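Local coordinates for protein arginine--tRNA ligase (Campylobacter jejuni, PDB 3FNR) that catalyses the ATP-dependent attachment of L-arginine to its cognate tRNA, releasing AMP and diphosphate, as a monomeric class I aminoacyl-tRNA synthetase, at residues Leu85-Ser93 with Val103-Lys111; Tyr339-Val350 with Lys404-Asn415. The protein carries 1 engineered substitution. All coordinates share one frame; numbering follows the deposited sequence.

Contact 1 of 2, residues Leu85-Ser93 with Val103-Lys111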
loop_
_atom_site.group_PDB
_atom_site.type_symbol
_atom_site.label_atom_id
_atom_site.label_comp_id
_atom_site.label_asym_id
_atom_site.label_seq_id
_atom_site.Cartn_x
_atom_site.Cartn_y
_atom_site.Cartn_z
ATOM N N LEU A 85 23.595 13.516 4.683
ATOM C CA LEU A 85 24.287 12.628 3.745
ATOM C C LEU A 85 23.772 12.754 2.304
ATOM O O LEU A 85 24.549 12.647 1.356
ATOM C CB LEU A 85 24.193 11.165 4.208
ATOM C CG LEU A 85 25.453 10.280 4.222
ATOM C CD1 LEU A 85 25.108 8.817 4.489
ATOM C CD2 LEU A 85 26.300 10.396 2.961
ATOM N N LEU A 86 22.470 12.979 2.145
ATOM C CA LEU A 86 21.890 13.228 0.826
ATOM C C LEU A 86 22.440 14.520 0.198
ATOM O O LEU A 86 22.747 14.545 -0.990
ATOM C CB LEU A 86 20.361 13.270 0.900
ATOM C CG LEU A 86 19.601 13.514 -0.403
ATOM C CD1 LEU A 86 19.625 12.259 -1.280
ATOM C CD2 LEU A 86 18.175 13.963 -0.107
ATOM N N GLY A 87 22.561 15.578 1.000
ATOM C CA GLY A 87 23.180 16.829 0.551
ATOM C C GLY A 87 24.655 16.641 0.238
ATOM O O GLY A 87 25.167 17.192 -0.742
ATOM N N LEU A 88 25.325 15.845 1.072
ATOM C CA LEU A 88 26.734 15.502 0.895
ATOM C C LEU A 88 26.980 14.746 -0.405
ATOM O O LEU A 88 27.899 15.078 -1.155
ATOM C CB LEU A 88 27.229 14.660 2.075
ATOM C CG LEU A 88 28.714 14.278 2.094
ATOM C CD1 LEU A 88 29.595 15.493 2.373
ATOM C CD2 LEU A 88 28.975 13.189 3.117
ATOM N N SER A 89 26.141 13.743 -0.661
ATOM C CA SER A 89 26.282 12.856 -1.814
ATOM C C SER A 89 26.092 13.567 -3.148
ATOM O O SER A 89 26.793 13.261 -4.111
ATOM C CB SER A 89 25.307 11.682 -1.700
ATOM O OG SER A 89 25.522 10.965 -0.492
ATOM N N ILE A 90 25.148 14.507 -3.194
ATOM C CA ILE A 90 24.891 15.325 -4.393
ATOM C C ILE A 90 26.071 16.231 -4.713
ATOM O O ILE A 90 26.480 16.338 -5.876
ATOM C CB ILE A 90 23.614 16.180 -4.236
ATOM C CG1 ILE A 90 22.388 15.274 -4.205
ATOM C CG2 ILE A 90 23.452 17.205 -5.384
ATOM C CD1 ILE A 90 21.208 15.939 -3.600
ATOM N N LEU A 91 26.606 16.872 -3.673
ATOM C CA LEU A 91 27.816 17.692 -3.769
ATOM C C LEU A 91 28.983 16.906 -4.377
ATOM O O LEU A 91 29.671 17.398 -5.278
ATOM C CB LEU A 91 28.211 18.222 -2.384
ATOM C CG LEU A 91 29.557 18.952 -2.282
ATOM C CD1 LEU A 91 29.399 20.391 -2.718
ATOM C CD2 LEU A 91 30.135 18.872 -0.879
ATOM N N LEU A 92 29.171 15.682 -3.887
ATOM C CA LEU A 92 30.268 14.818 -4.304
ATOM C C LEU A 92 30.152 14.374 -5.762
ATOM O O LEU A 92 31.155 14.310 -6.478
ATOM C CB LEU A 92 30.374 13.610 -3.368
ATOM C CG LEU A 92 31.345 13.649 -2.179
ATOM C CD1 LEU A 92 31.330 14.967 -1.401
ATOM C CD2 LEU A 92 31.072 12.480 -1.241
ATOM N N SER A 93 28.928 14.089 -6.203
ATOM C CA SER A 93 28.703 13.693 -7.592
ATOM C C SER A 93 28.696 14.886 -8.557
ATOM O O SER A 93 28.902 14.703 -9.758
ATOM C CB SER A 93 27.436 12.847 -7.741
ATOM O OG SER A 93 26.278 13.652 -7.719
ATOM N N VAL A 103 37.874 13.011 -5.781
ATOM C CA VAL A 103 37.238 13.257 -4.482
ATOM C C VAL A 103 37.314 12.084 -3.500
ATOM O O VAL A 103 37.287 10.915 -3.895
ATOM C CB VAL A 103 35.758 13.726 -4.624
ATOM C CG1 VAL A 103 35.694 15.218 -4.896
ATOM C CG2 VAL A 103 35.028 12.943 -5.705
ATOM N N GLU A 104 37.419 12.431 -2.218
ATOM C CA GLU A 104 37.362 11.474 -1.119
ATOM C C GLU A 104 35.930 10.990 -0.900
ATOM O O GLU A 104 34.999 11.797 -0.823
ATOM C CB GLU A 104 37.886 12.123 0.165
ATOM C CG GLU A 104 39.330 11.786 0.506
ATOM C CD GLU A 104 39.462 10.515 1.339
ATOM O OE1 GLU A 104 38.442 10.037 1.884
ATOM O OE2 GLU A 104 40.595 10.000 1.456
ATOM N N TYR A 105 35.761 9.673 -0.802
ATOM C CA TYR A 105 34.451 9.083 -0.529
ATOM C C TYR A 105 34.408 8.376 0.827
ATOM O O TYR A 105 35.300 7.581 1.140
ATOM C CB TYR A 105 34.039 8.121 -1.650
ATOM C CG TYR A 105 33.403 8.804 -2.839
ATOM C CD1 TYR A 105 32.087 9.263 -2.781
ATOM C CD2 TYR A 105 34.111 8.988 -4.025
ATOM C CE1 TYR A 105 31.494 9.893 -3.871
ATOM C CE2 TYR A 105 33.525 9.615 -5.123
ATOM C CZ TYR A 105 32.218 10.066 -5.036
ATOM O OH TYR A 105 31.629 10.688 -6.113
ATOM N N PRO A 106 33.367 8.668 1.638
ATOM C CA PRO A 106 33.146 7.995 2.923
ATOM C C PRO A 106 32.664 6.555 2.749
ATOM O O PRO A 106 32.423 6.109 1.624
ATOM C CB PRO A 106 32.046 8.842 3.588
ATOM C CG PRO A 106 31.922 10.085 2.753
ATOM C CD PRO A 106 32.333 9.684 1.380
ATOM N N GLU A 107 32.520 5.836 3.859
ATOM C CA GLU A 107 32.108 4.434 3.810
ATOM C C GLU A 107 30.605 4.257 3.575
ATOM O O GLU A 107 30.165 3.201 3.114
ATOM C CB GLU A 107 32.569 3.678 5.064
ATOM C CG GLU A 107 34.090 3.688 5.290
ATOM C CD GLU A 107 34.892 3.251 4.065
ATOM O OE1 GLU A 107 35.792 4.010 3.642
ATOM O OE2 GLU A 107 34.622 2.157 3.522
ATOM N N GLN A 108 29.827 5.292 3.889
ATOM C CA GLN A 108 28.390 5.300 3.629
ATOM C C GLN A 108 28.013 6.551 2.840
ATOM O O GLN A 108 28.157 7.670 3.340
ATOM C CB GLN A 108 27.591 5.248 4.941
ATOM C CG GLN A 108 27.793 3.985 5.794
ATOM C CD GLN A 108 27.148 2.734 5.203
ATOM O OE1 GLN A 108 26.143 2.806 4.492
ATOM N NE2 GLN A 108 27.726 1.577 5.509
ATOM N N TYR A 109 27.544 6.353 1.608
ATOM C CA TYR A 109 27.100 7.451 0.734
ATOM C C TYR A 109 26.053 6.996 -0.284
ATOM O O TYR A 109 25.976 5.813 -0.625
ATOM C CB TYR A 109 28.288 8.135 0.031
ATOM C CG TYR A 109 29.042 7.276 -0.970
ATOM C CD1 TYR A 109 29.941 6.293 -0.545
ATOM C CD2 TYR A 109 28.876 7.466 -2.344
ATOM C CE1 TYR A 109 30.637 5.507 -1.456
ATOM C CE2 TYR A 109 29.573 6.688 -3.266
ATOM C CZ TYR A 109 30.451 5.710 -2.813
ATOM O OH TYR A 109 31.145 4.935 -3.715
ATOM N N TYR A 110 25.252 7.942 -0.767
ATOM C CA TYR A 110 24.213 7.634 -1.750
ATOM C C TYR A 110 24.715 7.772 -3.192
ATOM O O TYR A 110 25.246 8.814 -3.588
ATOM C CB TYR A 110 22.957 8.485 -1.519
ATOM C CG TYR A 110 22.381 8.385 -0.121
ATOM C CD1 TYR A 110 22.191 7.144 0.495
ATOM C CD2 TYR A 110 22.010 9.531 0.578
ATOM C CE1 TYR A 110 21.662 7.051 1.778
ATOM C CE2 TYR A 110 21.479 9.450 1.860
ATOM C CZ TYR A 110 21.306 8.208 2.453
ATOM O OH TYR A 110 20.778 8.123 3.722
ATOM N N LYS A 111 24.534 6.702 -3.959
ATOM C CA LYS A 111 25.013 6.613 -5.335
ATOM C C LYS A 111 23.914 6.077 -6.248
ATOM O O LYS A 111 22.958 5.451 -5.780
ATOM C CB LYS A 111 26.247 5.703 -5.398
ATOM C CG LYS A 111 26.035 4.326 -4.778
ATOM C CD LYS A 111 27.195 3.945 -3.883
ATOM C CE LYS A 111 26.718 3.141 -2.683
ATOM N NZ LYS A 111 27.727 3.143 -1.589
#
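Y110 lies across the helix at L86 and S89, roughly perpendicular to the L86 side chain, its ring turned so that an edge meets the helix backbone: CD2 comes to 3.7 Å from L86 CA, which lies in the ring plane. Beside them the one hydrogen bond between the segments runs from Y110 N to S89 OG (3.0 Å, 160° at the hydrogen). With its OG next to the backbone N (chi1 -57°), S89 also donates to L85 O at 2.7 Å, from the face of that carbonyl plane opposite to S89 N; the hydroxyl thus relays the loop amide into the helix. L85 sends its methyls toward the loop backbone, CD2 lying 3.3 Å from Q108 O. One helical turn beyond S89, L92 and Y105 run antiparallel alongside one another, L92 CD2 approaching the ring obliquely, 3.7 Å from CD1, and also touching P106 CD. Outside the pair, Y110 packs on I115 of helix 113-126 and on T42 of the HIGH region. Apolar packing and a serine-held amide thus fold the irregular connection between helices 80-98 and 113-126 back along the first of them, in the catalytic domain of this class I synthetase.

Contact 2 of 2, residues Tyr339-Val350 with Lys404-Asn415; sequences YINYAHARIHQV and KNLAANFHKFYN. With SO4 (sulfate ion), chain D.
R346 presents the NE/NH2 edge of its guanidinium to H411, both nitrogens donating to ND1, with NH2 at 3.1 Å. Guanidinium and imidazole are nearly coplanar, 9° apart, so both N-H groups meet ND1 close to the ring plane. NH2 also donates to N415 OD1 at 2.8 Å, from above the plane of the amide carbonyl. Across the imidazole, NE2 gives an almost straight bond to Y339 O (2.9 Å, 170°), a carbonyl that already receives A343 N from its other face. Held at both nitrogens, the H411 ring is fixed in rotation, and these bonds are consistent with a neutral imidazole protonated on NE2. H411 CD2 sits over one face of the Y339 ring, 3.4 Å from CZ, and CE1 approaches Y342, completing an aromatic cluster. Bends at chi2 and chi3 bring the R346 guanidinium under Y414, whose CD1 lies over one face. Y414 OH donates to a sulfate oxygen, O2, at 2.6 Å. Among the apolar contacts, I347 CD1 makes a CH-pi contact 4.0 Å from the centroid of the F410 ring, and A407 CB packs on I340 CG1 at 3.9 Å. The helices cross at 46°, their axes 8.8 Å apart, in the DALR anticodon-binding region; helix 425-445 adjoins A343 and I347, F432 meets F410 and Y414 edge-to-face, and helix 371-381 borders 404-415.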
loop_
_atom_site.group_PDB
_atom_site.type_symbol
_atom_site.label_atom_id
_atom_site.label_comp_id
_atom_site.label_asym_id
_atom_site.label_seq_id
_atom_site.Cartn_x
_atom_site.Cartn_y
_atom_site.Cartn_z
ATOM N N TYR A 339 -6.113 -13.426 -16.898
ATOM C CA TYR A 339 -7.211 -14.361 -16.837
ATOM C C TYR A 339 -8.480 -13.709 -16.288
ATOM O O TYR A 339 -9.570 -13.907 -16.843
ATOM C CB TYR A 339 -6.790 -15.565 -15.995
ATOM C CG TYR A 339 -7.643 -16.805 -16.183
ATOM C CD1 TYR A 339 -8.280 -17.395 -15.094
ATOM C CD2 TYR A 339 -7.805 -17.391 -17.443
ATOM C CE1 TYR A 339 -9.065 -18.534 -15.248
ATOM C CE2 TYR A 339 -8.587 -18.537 -17.610
ATOM C CZ TYR A 339 -9.212 -19.100 -16.502
ATOM O OH TYR A 339 -9.987 -20.230 -16.629
ATOM N N ILE A 340 -8.323 -12.902 -15.237
ATOM C CA ILE A 340 -9.443 -12.186 -14.641
ATOM C C ILE A 340 -9.941 -11.106 -15.603
ATOM O O ILE A 340 -11.142 -11.020 -15.857
ATOM C CB ILE A 340 -9.108 -11.608 -13.236
ATOM C CG1 ILE A 340 -8.810 -12.745 -12.249
ATOM C CG2 ILE A 340 -10.266 -10.777 -12.716
ATOM C CD1 ILE A 340 -7.970 -12.345 -11.046
ATOM N N ASN A 341 -9.020 -10.320 -16.163
ATOM C CA ASN A 341 -9.367 -9.320 -17.187
ATOM C C ASN A 341 -10.030 -9.944 -18.412
ATOM O O ASN A 341 -10.954 -9.360 -18.992
ATOM C CB ASN A 341 -8.130 -8.518 -17.644
ATOM C CG ASN A 341 -7.961 -7.193 -16.903
ATOM O OD1 ASN A 341 -8.934 -6.546 -16.513
ATOM N ND2 ASN A 341 -6.710 -6.769 -16.737
ATOM N N TYR A 342 -9.553 -11.124 -18.799
ATOM C CA TYR A 342 -10.110 -11.857 -19.937
ATOM C C TYR A 342 -11.584 -12.208 -19.713
ATOM O O TYR A 342 -12.382 -12.088 -20.635
ATOM C CB TYR A 342 -9.285 -13.111 -20.262
ATOM C CG TYR A 342 -9.655 -13.752 -21.587
ATOM C CD1 TYR A 342 -9.929 -12.968 -22.710
ATOM C CD2 TYR A 342 -9.724 -15.140 -21.718
ATOM C CE1 TYR A 342 -10.282 -13.546 -23.920
ATOM C CE2 TYR A 342 -10.075 -15.730 -22.928
ATOM C CZ TYR A 342 -10.349 -14.923 -24.024
ATOM O OH TYR A 342 -10.691 -15.490 -25.229
ATOM N N ALA A 343 -11.934 -12.594 -18.484
ATOM C CA ALA A 343 -13.323 -12.840 -18.105
ATOM C C ALA A 343 -14.186 -11.607 -18.340
ATOM O O ALA A 343 -15.232 -11.690 -18.988
ATOM C CB ALA A 343 -13.402 -13.284 -16.658
ATOM N N HIS A 344 -13.710 -10.464 -17.846
ATOM C CA HIS A 344 -14.395 -9.186 -17.980
ATOM C C HIS A 344 -14.547 -8.759 -19.449
ATOM O O HIS A 344 -15.624 -8.318 -19.861
ATOM C CB HIS A 344 -13.645 -8.108 -17.180
ATOM C CG HIS A 344 -14.383 -6.812 -17.081
ATOM N ND1 HIS A 344 -14.199 -5.784 -17.977
ATOM C CD2 HIS A 344 -15.329 -6.389 -16.210
ATOM C CE1 HIS A 344 -14.992 -4.776 -17.656
ATOM N NE2 HIS A 344 -15.687 -5.117 -16.587
ATOM N N ALA A 345 -13.468 -8.901 -20.222
ATOM C CA ALA A 345 -13.453 -8.570 -21.652
ATOM C C ALA A 345 -14.357 -9.493 -22.478
ATOM O O ALA A 345 -15.017 -9.047 -23.416
ATOM C CB ALA A 345 -12.031 -8.612 -22.187
ATOM N N ARG A 346 -14.381 -10.774 -22.116
ATOM C CA ARG A 346 -15.227 -11.764 -22.772
ATOM C C ARG A 346 -16.710 -11.409 -22.634
ATOM O O ARG A 346 -17.482 -11.572 -23.587
ATOM C CB ARG A 346 -14.928 -13.157 -22.213
ATOM C CG ARG A 346 -15.043 -14.260 -23.230
ATOM C CD ARG A 346 -13.818 -15.146 -23.314
ATOM N NE ARG A 346 -13.806 -16.252 -22.360
ATOM C CZ ARG A 346 -14.363 -17.447 -22.558
ATOM N NH1 ARG A 346 -15.016 -17.725 -23.679
ATOM N NH2 ARG A 346 -14.268 -18.375 -21.614
ATOM N N ILE A 347 -17.090 -10.893 -21.462
ATOM C CA ILE A 347 -18.457 -10.421 -21.193
ATOM C C ILE A 347 -18.783 -9.192 -22.032
ATOM O O ILE A 347 -19.855 -9.114 -22.638
ATOM C CB ILE A 347 -18.677 -10.106 -19.686
ATOM C CG1 ILE A 347 -18.613 -11.395 -18.874
ATOM C CG2 ILE A 347 -20.033 -9.419 -19.449
ATOM C CD1 ILE A 347 -18.225 -11.241 -17.438
ATOM N N HIS A 348 -17.851 -8.243 -22.074
ATOM C CA HIS A 348 -18.011 -7.023 -22.864
ATOM C C HIS A 348 -18.230 -7.332 -24.348
ATOM O O HIS A 348 -19.065 -6.704 -25.002
ATOM C CB HIS A 348 -16.802 -6.101 -22.679
ATOM C CG HIS A 348 -16.949 -4.774 -23.353
ATOM N ND1 HIS A 348 -17.647 -3.726 -22.789
ATOM C CD2 HIS A 348 -16.495 -4.324 -24.548
ATOM C CE1 HIS A 348 -17.611 -2.686 -23.606
ATOM N NE2 HIS A 348 -16.919 -3.024 -24.679
ATOM N N GLN A 349 -17.496 -8.320 -24.854
ATOM C CA GLN A 349 -17.582 -8.734 -26.251
ATOM C C GLN A 349 -18.865 -9.477 -26.611
ATOM O O GLN A 349 -19.417 -9.251 -27.689
ATOM C CB GLN A 349 -16.353 -9.557 -26.649
ATOM C CG GLN A 349 -15.280 -8.757 -27.402
ATOM C CD GLN A 349 -14.843 -7.483 -26.681
ATOM O OE1 GLN A 349 -15.254 -6.376 -27.045
ATOM N NE2 GLN A 349 -14.011 -7.638 -25.657
ATOM N N VAL A 350 -19.346 -10.344 -25.719
ATOM C CA VAL A 350 -20.601 -11.059 -25.966
ATOM C C VAL A 350 -21.803 -10.095 -26.005
ATOM O O VAL A 350 -22.747 -10.308 -26.765
ATOM C CB VAL A 350 -20.798 -12.310 -25.025
ATOM C CG1 VAL A 350 -21.143 -11.918 -23.598
ATOM C CG2 VAL A 350 -21.861 -13.242 -25.574
ATOM N N LYS A 404 -9.909 -14.784 -8.674
ATOM C CA LYS A 404 -9.365 -15.973 -9.329
ATOM C C LYS A 404 -10.432 -17.033 -9.556
ATOM O O LYS A 404 -10.609 -17.521 -10.673
ATOM C CB LYS A 404 -8.259 -16.590 -8.473
ATOM C CG LYS A 404 -6.859 -16.354 -8.974
ATOM C CD LYS A 404 -5.870 -17.334 -8.328
ATOM C CE LYS A 404 -5.833 -17.204 -6.801
ATOM N NZ LYS A 404 -4.833 -18.119 -6.173
ATOM N N ASN A 405 -11.132 -17.386 -8.483
ATOM C CA ASN A 405 -12.164 -18.402 -8.541
ATOM C C ASN A 405 -13.360 -17.967 -9.382
ATOM O O ASN A 405 -13.917 -18.767 -10.125
ATOM C CB ASN A 405 -12.599 -18.798 -7.133
ATOM C CG ASN A 405 -11.481 -19.454 -6.339
ATOM O OD1 ASN A 405 -10.673 -20.216 -6.880
ATOM N ND2 ASN A 405 -11.435 -19.165 -5.045
ATOM N N LEU A 406 -13.736 -16.697 -9.280
ATOM C CA LEU A 406 -14.848 -16.165 -10.067
ATOM C C LEU A 406 -14.539 -16.158 -11.564
ATOM O O LEU A 406 -15.422 -16.445 -12.383
ATOM C CB LEU A 406 -15.203 -14.758 -9.598
ATOM C CG LEU A 406 -16.336 -13.982 -10.282
ATOM C CD1 LEU A 406 -17.677 -14.677 -10.117
ATOM C CD2 LEU A 406 -16.408 -12.595 -9.709
ATOM N N ALA A 407 -13.296 -15.830 -11.921
ATOM C CA ALA A 407 -12.881 -15.831 -13.328
ATOM C C ALA A 407 -12.864 -17.257 -13.877
ATOM O O ALA A 407 -13.338 -17.492 -14.985
ATOM C CB ALA A 407 -11.526 -15.192 -13.502
ATOM N N ALA A 408 -12.332 -18.191 -13.085
ATOM C CA ALA A 408 -12.268 -19.599 -13.460
ATOM C C ALA A 408 -13.669 -20.143 -13.742
ATOM O O ALA A 408 -13.909 -20.723 -14.798
ATOM C CB ALA A 408 -11.599 -20.415 -12.360
ATOM N N ASN A 409 -14.580 -19.926 -12.794
ATOM C CA ASN A 409 -15.956 -20.376 -12.906
ATOM C C ASN A 409 -16.716 -19.712 -14.039
ATOM O O ASN A 409 -17.469 -20.390 -14.732
ATOM C CB ASN A 409 -16.684 -20.191 -11.584
ATOM C CG ASN A 409 -16.128 -21.074 -10.505
ATOM O OD1 ASN A 409 -15.692 -22.191 -10.767
ATOM N ND2 ASN A 409 -16.120 -20.575 -9.281
ATOM N N PHE A 410 -16.509 -18.409 -14.246
ATOM C CA PHE A 410 -17.099 -17.738 -15.404
ATOM C C PHE A 410 -16.640 -18.364 -16.712
ATOM O O PHE A 410 -17.467 -18.734 -17.540
ATOM C CB PHE A 410 -16.794 -16.239 -15.468
ATOM C CG PHE A 410 -17.122 -15.638 -16.812
ATOM C CD1 PHE A 410 -18.440 -15.395 -17.165
ATOM C CD2 PHE A 410 -16.118 -15.360 -17.740
ATOM C CE1 PHE A 410 -18.762 -14.875 -18.416
ATOM C CE2 PHE A 410 -16.424 -14.841 -18.991
ATOM C CZ PHE A 410 -17.744 -14.603 -19.333
ATOM N N HIS A 411 -15.322 -18.445 -16.897
ATOM C CA HIS A 411 -14.735 -18.957 -18.122
ATOM C C HIS A 411 -15.303 -20.323 -18.455
ATOM O O HIS A 411 -15.748 -20.544 -19.576
ATOM C CB HIS A 411 -13.205 -19.022 -18.019
ATOM C CG HIS A 411 -12.526 -17.698 -18.221
ATOM N ND1 HIS A 411 -12.687 -16.946 -19.364
ATOM C CD2 HIS A 411 -11.669 -17.001 -17.434
ATOM C CE1 HIS A 411 -11.964 -15.843 -19.273
ATOM N NE2 HIS A 411 -11.338 -15.850 -18.110
ATOM N N LYS A 412 -15.316 -21.210 -17.462
ATOM C CA LYS A 412 -15.824 -22.555 -17.625
ATOM C C LYS A 412 -17.315 -22.533 -17.988
ATOM O O LYS A 412 -17.733 -23.221 -18.916
ATOM C CB LYS A 412 -15.564 -23.385 -16.368
ATOM C CG LYS A 412 -15.720 -24.876 -16.600
ATOM C CD LYS A 412 -16.146 -25.623 -15.344
ATOM C CE LYS A 412 -16.134 -27.138 -15.573
ATOM N NZ LYS A 412 -16.909 -27.550 -16.780
ATOM N N PHE A 413 -18.101 -21.716 -17.295
ATOM C CA PHE A 413 -19.516 -21.564 -17.635
ATOM C C PHE A 413 -19.740 -21.115 -19.079
ATOM O O PHE A 413 -20.527 -21.726 -19.799
ATOM C CB PHE A 413 -20.229 -20.610 -16.677
ATOM C CG PHE A 413 -21.708 -20.491 -16.937
ATOM C CD1 PHE A 413 -22.228 -19.400 -17.627
ATOM C CD2 PHE A 413 -22.581 -21.483 -16.498
ATOM C CE1 PHE A 413 -23.596 -19.306 -17.871
ATOM C CE2 PHE A 413 -23.946 -21.393 -16.728
ATOM C CZ PHE A 413 -24.459 -20.316 -17.408
ATOM N N TYR A 414 -19.057 -20.051 -19.494
ATOM C CA TYR A 414 -19.266 -19.486 -20.829
ATOM C C TYR A 414 -18.792 -20.414 -21.954
ATOM O O TYR A 414 -19.368 -20.414 -23.038
ATOM C CB TYR A 414 -18.643 -18.091 -20.925
ATOM C CG TYR A 414 -18.854 -17.354 -22.238
ATOM C CD1 TYR A 414 -17.847 -16.558 -22.754
ATOM C CD2 TYR A 414 -20.055 -17.440 -22.960
ATOM C CE1 TYR A 414 -18.001 -15.875 -23.947
ATOM C CE2 TYR A 414 -20.216 -16.754 -24.171
ATOM C CZ TYR A 414 -19.176 -15.971 -24.649
ATOM O OH TYR A 414 -19.279 -15.271 -25.827
ATOM N N ASN A 415 -17.770 -21.223 -21.677
ATOM C CA ASN A 415 -17.294 -22.224 -22.615
ATOM C C ASN A 415 -18.342 -23.291 -22.885
ATOM O O ASN A 415 -18.402 -23.848 -23.990
ATOM C CB ASN A 415 -16.025 -22.900 -22.085
ATOM C CG ASN A 415 -14.804 -21.982 -22.128
ATOM O OD1 ASN A 415 -14.856 -20.860 -22.641
ATOM N ND2 ASN A 415 -13.706 -22.451 -21.564
HETATM S S SO4 D . -21.744 -17.276 -27.924
HETATM O O1 SO4 D . -22.954 -16.475 -27.961
HETATM O O2 SO4 D . -20.606 -16.387 -27.721
HETATM O O3 SO4 D . -21.817 -18.259 -26.853
HETATM O O4 SO4 D . -21.603 -17.992 -29.184
HETATM O O HOH W 1 -16.568 -13.075 -25.938
#

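Overall arrangement
The two contacts lie on opposite sides of the chain's centre, their own centres 53 Å apart and their nearest atoms about 34 Å from each other, so neither touches the other. They follow in series along the chain: contact 1 joins a helix to the loop just after it in the catalytic domain, whereas contact 2 pairs segments of two helices, 54 residues apart in sequence, in the anticodon-binding domain. Contact 1 borders the HIGH motif of the catalytic site; contact 2 belongs to the other domain. The sulfate belongs to contact 2; probably from the crystallisation liquor, it is also bound by K353 and by the backbone amides of V419 and V420.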